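Local coordinates for putative oxidoreductase molybdopterin-binding subunit (PDB 4ZOH), which binds a pterin cytosine dinucleotide cofactor as the molybdopterin-binding subunit of a putative oxidoreductase of the xanthine dehydrogenase and aldehyde oxidase family, at residues 128-142 and 311-323. Numbering follows the deposited sequence.
Sequences NIYYHERWKGGDVEK and IIGADIDAYAVHT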
loop_
_atom_site.group_PDB
_atom_site.type_symbol
_atom_site.label_atom_id
_atom_site.label_comp_id
_atom_site.label_asym_id
_atom_site.label_seq_id
_atom_site.Cartn_x
_atom_site.Cartn_y
_atom_site.Cartn_z
ATOM N N ASN A 128 30.141 -31.156 16.275
ATOM C CA ASN A 128 28.755 -30.863 16.598
ATOM C C ASN A 128 28.635 -29.919 17.812
ATOM O O ASN A 128 27.623 -29.212 17.991
ATOM C CB ASN A 128 28.040 -32.160 16.843
ATOM C CG ASN A 128 27.822 -32.914 15.599
ATOM O OD1 ASN A 128 27.816 -32.339 14.518
ATOM N ND2 ASN A 128 27.532 -34.211 15.727
ATOM N N ILE A 129 29.683 -29.868 18.620
ATOM C CA ILE A 129 29.673 -29.035 19.804
ATOM C C ILE A 129 29.988 -27.603 19.429
ATOM O O ILE A 129 31.141 -27.245 19.142
ATOM C CB ILE A 129 30.726 -29.475 20.834
ATOM C CG1 ILE A 129 30.538 -30.955 21.284
ATOM C CG2 ILE A 129 30.866 -28.434 21.952
ATOM C CD1 ILE A 129 31.691 -31.428 22.207
ATOM N N TYR A 130 28.969 -26.763 19.534
ATOM C CA TYR A 130 29.073 -25.337 19.238
ATOM C C TYR A 130 29.670 -24.531 20.374
ATOM O O TYR A 130 30.282 -23.469 20.155
ATOM C CB TYR A 130 27.659 -24.856 18.868
ATOM C CG TYR A 130 27.541 -23.385 18.548
ATOM C CD1 TYR A 130 27.451 -22.963 17.197
ATOM C CD2 TYR A 130 27.547 -22.424 19.571
ATOM C CE1 TYR A 130 27.370 -21.615 16.905
ATOM C CE2 TYR A 130 27.504 -21.072 19.291
ATOM C CZ TYR A 130 27.379 -20.678 17.955
ATOM O OH TYR A 130 27.266 -19.324 17.655
ATOM N N TYR A 131 29.488 -24.976 21.610
ATOM C CA TYR A 131 29.933 -24.183 22.789
ATOM C C TYR A 131 30.148 -25.191 23.899
ATOM O O TYR A 131 29.375 -26.156 24.028
ATOM C CB TYR A 131 28.869 -23.182 23.232
ATOM C CG TYR A 131 29.135 -22.531 24.593
ATOM C CD1 TYR A 131 29.978 -21.432 24.717
ATOM C CD2 TYR A 131 28.559 -23.053 25.759
ATOM C CE1 TYR A 131 30.181 -20.829 25.951
ATOM C CE2 TYR A 131 28.756 -22.463 27.008
ATOM C CZ TYR A 131 29.560 -21.370 27.099
ATOM O OH TYR A 131 29.751 -20.804 28.312
ATOM N N HIS A 132 31.210 -24.995 24.684
ATOM C CA HIS A 132 31.523 -25.919 25.764
ATOM C C HIS A 132 32.447 -25.250 26.721
ATOM O O HIS A 132 33.601 -25.104 26.422
ATOM C CB HIS A 132 32.122 -27.246 25.318
ATOM C CG HIS A 132 32.445 -28.162 26.468
ATOM N ND1 HIS A 132 33.327 -29.217 26.363
ATOM C CD2 HIS A 132 32.014 -28.168 27.757
ATOM C CE1 HIS A 132 33.401 -29.851 27.523
ATOM N NE2 HIS A 132 32.624 -29.228 28.387
ATOM N N GLU A 133 31.899 -24.842 27.858
ATOM C CA GLU A 133 32.619 -24.167 28.918
ATOM C C GLU A 133 32.129 -24.764 30.248
ATOM O O GLU A 133 30.939 -25.075 30.402
ATOM C CB GLU A 133 32.372 -22.637 28.953
ATOM C CG GLU A 133 33.028 -21.661 27.919
ATOM C CD GLU A 133 34.381 -22.091 27.267
ATOM O OE1 GLU A 133 35.348 -22.499 27.943
ATOM O OE2 GLU A 133 34.488 -21.989 26.029
ATOM N N ARG A 134 33.051 -24.878 31.205
ATOM C CA ARG A 134 32.801 -25.387 32.543
ATOM C C ARG A 134 32.540 -24.169 33.376
ATOM O O ARG A 134 33.344 -23.255 33.399
ATOM C CB ARG A 134 34.052 -26.180 33.010
ATOM C CG ARG A 134 33.949 -26.891 34.340
ATOM C CD ARG A 134 34.747 -28.194 34.364
ATOM N NE ARG A 134 33.990 -29.167 35.144
ATOM C CZ ARG A 134 33.637 -30.384 34.741
ATOM N NH1 ARG A 134 34.023 -30.869 33.573
ATOM N NH2 ARG A 134 32.907 -31.147 35.539
ATOM N N TRP A 135 31.383 -24.095 34.029
ATOM C CA TRP A 135 31.056 -22.926 34.847
ATOM C C TRP A 135 31.301 -23.261 36.320
ATOM O O TRP A 135 30.687 -24.194 36.835
ATOM C CB TRP A 135 29.575 -22.527 34.654
ATOM C CG TRP A 135 29.298 -21.819 33.317
ATOM C CD1 TRP A 135 29.457 -22.354 32.043
ATOM C CD2 TRP A 135 28.818 -20.479 33.135
ATOM N NE1 TRP A 135 29.141 -21.403 31.101
ATOM C CE2 TRP A 135 28.736 -20.252 31.737
ATOM C CE3 TRP A 135 28.447 -19.442 34.016
ATOM C CZ2 TRP A 135 28.308 -19.023 31.202
ATOM C CZ3 TRP A 135 28.030 -18.235 33.505
ATOM C CH2 TRP A 135 27.963 -18.019 32.100
ATOM N N LYS A 136 32.078 -22.407 36.992
ATOM C CA LYS A 136 32.546 -22.629 38.335
ATOM C C LYS A 136 32.358 -21.371 39.111
ATOM O O LYS A 136 32.635 -20.266 38.641
ATOM C CB LYS A 136 34.063 -23.023 38.360
ATOM C CG LYS A 136 34.390 -24.424 37.837
ATOM C CD LYS A 136 35.893 -24.732 37.728
ATOM C CE LYS A 136 36.098 -26.179 37.263
ATOM N NZ LYS A 136 37.508 -26.713 37.328
ATOM N N GLY A 137 31.930 -21.539 40.347
ATOM C CA GLY A 137 31.889 -20.397 41.237
ATOM C C GLY A 137 31.859 -20.832 42.680
ATOM O O GLY A 137 31.519 -22.016 42.995
ATOM N N GLY A 138 32.212 -19.867 43.551
ATOM C CA GLY A 138 32.274 -20.102 44.994
ATOM C C GLY A 138 33.259 -21.222 45.273
ATOM O O GLY A 138 34.312 -21.252 44.671
ATOM N N ASP A 139 32.888 -22.169 46.128
ATOM C CA ASP A 139 33.819 -23.198 46.621
ATOM C C ASP A 139 33.085 -24.516 46.650
ATOM O O ASP A 139 32.572 -24.935 47.708
ATOM C CB ASP A 139 34.308 -22.802 48.038
ATOM C CG ASP A 139 35.403 -23.767 48.610
ATOM O OD1 ASP A 139 35.612 -24.914 48.117
ATOM O OD2 ASP A 139 36.039 -23.356 49.596
ATOM N N VAL A 140 33.016 -25.172 45.511
ATOM C CA VAL A 140 32.180 -26.390 45.340
ATOM C C VAL A 140 32.693 -27.551 46.166
ATOM O O VAL A 140 31.902 -28.416 46.611
ATOM C CB VAL A 140 31.975 -26.817 43.838
ATOM C CG1 VAL A 140 33.262 -27.365 43.220
ATOM C CG2 VAL A 140 30.901 -27.883 43.690
ATOM N N GLU A 141 34.023 -27.572 46.369
ATOM C CA GLU A 141 34.673 -28.653 47.117
ATOM C C GLU A 141 34.248 -28.706 48.580
ATOM O O GLU A 141 33.931 -29.782 49.112
ATOM C CB GLU A 141 36.191 -28.511 47.003
ATOM C CG GLU A 141 36.911 -29.500 46.082
ATOM C CD GLU A 141 36.116 -30.042 44.913
ATOM O OE1 GLU A 141 35.442 -31.099 45.084
ATOM O OE2 GLU A 141 36.208 -29.439 43.809
ATOM N N LYS A 142 34.268 -27.523 49.184
ATOM C CA LYS A 142 33.783 -27.244 50.503
ATOM C C LYS A 142 32.300 -27.589 50.670
ATOM O O LYS A 142 31.909 -28.139 51.732
ATOM C CB LYS A 142 34.026 -25.753 50.799
ATOM C CG LYS A 142 33.455 -25.250 52.116
ATOM C CD LYS A 142 33.817 -23.796 52.336
ATOM C CE LYS A 142 33.534 -23.386 53.785
ATOM N NZ LYS A 142 32.343 -22.515 53.869
ATOM N N ILE A 311 23.812 -20.194 47.858
ATOM C CA ILE A 311 24.619 -21.366 47.419
ATOM C C ILE A 311 26.120 -21.106 47.729
ATOM O O ILE A 311 26.627 -19.976 47.549
ATOM C CB ILE A 311 24.459 -21.624 45.860
ATOM C CG1 ILE A 311 23.036 -22.014 45.487
ATOM C CG2 ILE A 311 25.405 -22.664 45.268
ATOM C CD1 ILE A 311 22.501 -23.291 46.102
ATOM N N ILE A 312 26.851 -22.118 48.161
ATOM C CA ILE A 312 28.254 -21.771 48.523
ATOM C C ILE A 312 29.233 -22.087 47.390
ATOM O O ILE A 312 30.145 -21.335 47.193
ATOM C CB ILE A 312 28.693 -22.193 49.968
ATOM C CG1 ILE A 312 28.794 -23.714 50.117
ATOM C CG2 ILE A 312 27.756 -21.612 51.038
ATOM C CD1 ILE A 312 30.232 -24.170 50.040
ATOM N N GLY A 313 29.016 -23.166 46.648
ATOM C CA GLY A 313 29.766 -23.364 45.400
ATOM C C GLY A 313 29.007 -24.139 44.335
ATOM O O GLY A 313 28.117 -24.918 44.662
ATOM N N ALA A 314 29.379 -23.962 43.065
ATOM C CA ALA A 314 28.824 -24.820 41.999
ATOM C C ALA A 314 29.832 -25.052 40.876
ATOM O O ALA A 314 30.680 -24.221 40.612
ATOM C CB ALA A 314 27.547 -24.176 41.421
ATOM N N ASP A 315 29.636 -26.111 40.150
ATOM C CA ASP A 315 30.529 -26.485 39.104
ATOM C C ASP A 315 29.663 -27.136 38.022
ATOM O O ASP A 315 29.291 -28.276 38.190
ATOM C CB ASP A 315 31.589 -27.489 39.665
ATOM C CG ASP A 315 32.646 -27.945 38.593
ATOM O OD1 ASP A 315 32.391 -27.835 37.365
ATOM O OD2 ASP A 315 33.744 -28.423 38.983
ATOM N N ILE A 316 29.356 -26.417 36.920
ATOM C CA ILE A 316 28.426 -26.938 35.858
ATOM C C ILE A 316 29.114 -26.990 34.515
ATOM O O ILE A 316 29.680 -26.026 34.050
ATOM C CB ILE A 316 27.138 -26.050 35.701
ATOM C CG1 ILE A 316 26.433 -25.922 37.088
ATOM C CG2 ILE A 316 26.189 -26.637 34.632
ATOM C CD1 ILE A 316 25.686 -27.168 37.526
ATOM N N ASP A 317 29.038 -28.132 33.892
ATOM C CA ASP A 317 29.739 -28.339 32.663
ATOM C C ASP A 317 28.669 -28.088 31.586
ATOM O O ASP A 317 27.737 -28.897 31.443
ATOM C CB ASP A 317 30.318 -29.786 32.620
ATOM C CG ASP A 317 31.220 -30.050 31.360
ATOM O OD1 ASP A 317 31.859 -29.111 30.883
ATOM O OD2 ASP A 317 31.304 -31.210 30.882
ATOM N N ALA A 318 28.762 -26.932 30.895
ATOM C CA ALA A 318 27.741 -26.539 29.830
ATOM C C ALA A 318 28.096 -26.886 28.368
ATOM O O ALA A 318 29.113 -26.431 27.849
ATOM C CB ALA A 318 27.385 -25.051 29.947
ATOM N N TYR A 319 27.251 -27.675 27.734
ATOM C CA TYR A 319 27.287 -27.949 26.301
ATOM C C TYR A 319 26.110 -27.335 25.495
ATOM O O TYR A 319 24.945 -27.441 25.919
ATOM C CB TYR A 319 27.198 -29.449 26.056
ATOM C CG TYR A 319 28.407 -30.216 26.490
ATOM C CD1 TYR A 319 28.532 -30.626 27.852
ATOM C CD2 TYR A 319 29.437 -30.554 25.570
ATOM C CE1 TYR A 319 29.634 -31.329 28.284
ATOM C CE2 TYR A 319 30.564 -31.293 26.000
ATOM C CZ TYR A 319 30.644 -31.658 27.351
ATOM O OH TYR A 319 31.669 -32.364 27.858
ATOM N N ALA A 320 26.425 -26.703 24.348
ATOM C CA ALA A 320 25.438 -26.378 23.338
ATOM C C ALA A 320 25.841 -27.153 22.089
ATOM O O ALA A 320 26.881 -26.891 21.476
ATOM C CB ALA A 320 25.372 -24.845 23.112
ATOM N N VAL A 321 24.983 -28.063 21.675
ATOM C CA VAL A 321 25.302 -29.023 20.679
ATOM C C VAL A 321 24.340 -28.949 19.526
ATOM O O VAL A 321 23.163 -28.904 19.804
ATOM C CB VAL A 321 25.148 -30.459 21.259
ATOM C CG1 VAL A 321 25.959 -31.470 20.429
ATOM C CG2 VAL A 321 25.687 -30.503 22.673
ATOM N N HIS A 322 24.813 -29.080 18.259
ATOM C CA HIS A 322 23.922 -29.253 17.069
ATOM C C HIS A 322 23.291 -30.606 16.984
ATOM O O HIS A 322 23.889 -31.585 17.436
ATOM C CB HIS A 322 24.723 -29.045 15.765
ATOM C CG HIS A 322 25.310 -27.681 15.661
ATOM N ND1 HIS A 322 24.519 -26.555 15.548
ATOM C CD2 HIS A 322 26.585 -27.246 15.725
ATOM C CE1 HIS A 322 25.297 -25.482 15.491
ATOM N NE2 HIS A 322 26.556 -25.870 15.582
ATOM N N THR A 323 22.106 -30.682 16.388
ATOM C CA THR A 323 21.524 -31.948 16.014
ATOM C C THR A 323 20.808 -31.652 14.683
ATOM O O THR A 323 20.592 -30.493 14.354
ATOM C CB THR A 323 20.503 -32.526 17.109
ATOM O OG1 THR A 323 19.391 -31.617 17.300
ATOM C CG2 THR A 323 21.175 -32.762 18.466
#
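His132 lies with its ring against that of Tyr319, a face-to-face stack with centroids 3.8 Å apart and planes at 23°. The torsions differ: His132 carries CG anti to its backbone N (chi1 179°), whereas CG of Tyr319 lies beside that residue's own backbone N and anti to its carbonyl carbon (chi1 -69°), and this brings the two rings together. A flat ring with an N-H on its rim suits this place, because while Tyr319 covers one face, NE2 gives a hydrogen bond in the ring plane to the syn side of Asp317 OD1, at 2.6 Å. Shortened to an alanine here, the strand would probably leave Asp317 OD1 without this donor and the Tyr319 ring without its stacking partner.

Arg134 is long enough to serve two carboxylates. Bent at chi2 and chi3, it directs NE to the syn lone pair of Asp315 OD1 (3.0 Å), their planes nearly perpendicular, whereas Asp317 stacks over a guanidinium face with the planes nearly parallel, a long salt bridge of charges alone. On the other face, Trp135 and Tyr131 lie over small Ala318, whose CB is 4.0 Å from Trp135 CD1 and also touches Tyr131 CE2. Trp135 NE1 in turn donates to Tyr131 OH (2.9 Å), tying the two side chains together, and Tyr131 also touches Lys299 of helix 288-304.

Gly138 accepts a positive phi, and a side chain there would collide with Ile312 O. At the other end Ala320 O takes both Tyr130 N and Tyr131 N, a classic bulge in an antiparallel pair that joins edge strand 129-138 to strand 313-321 in a mixed sheet of the molybdopterin-binding domain.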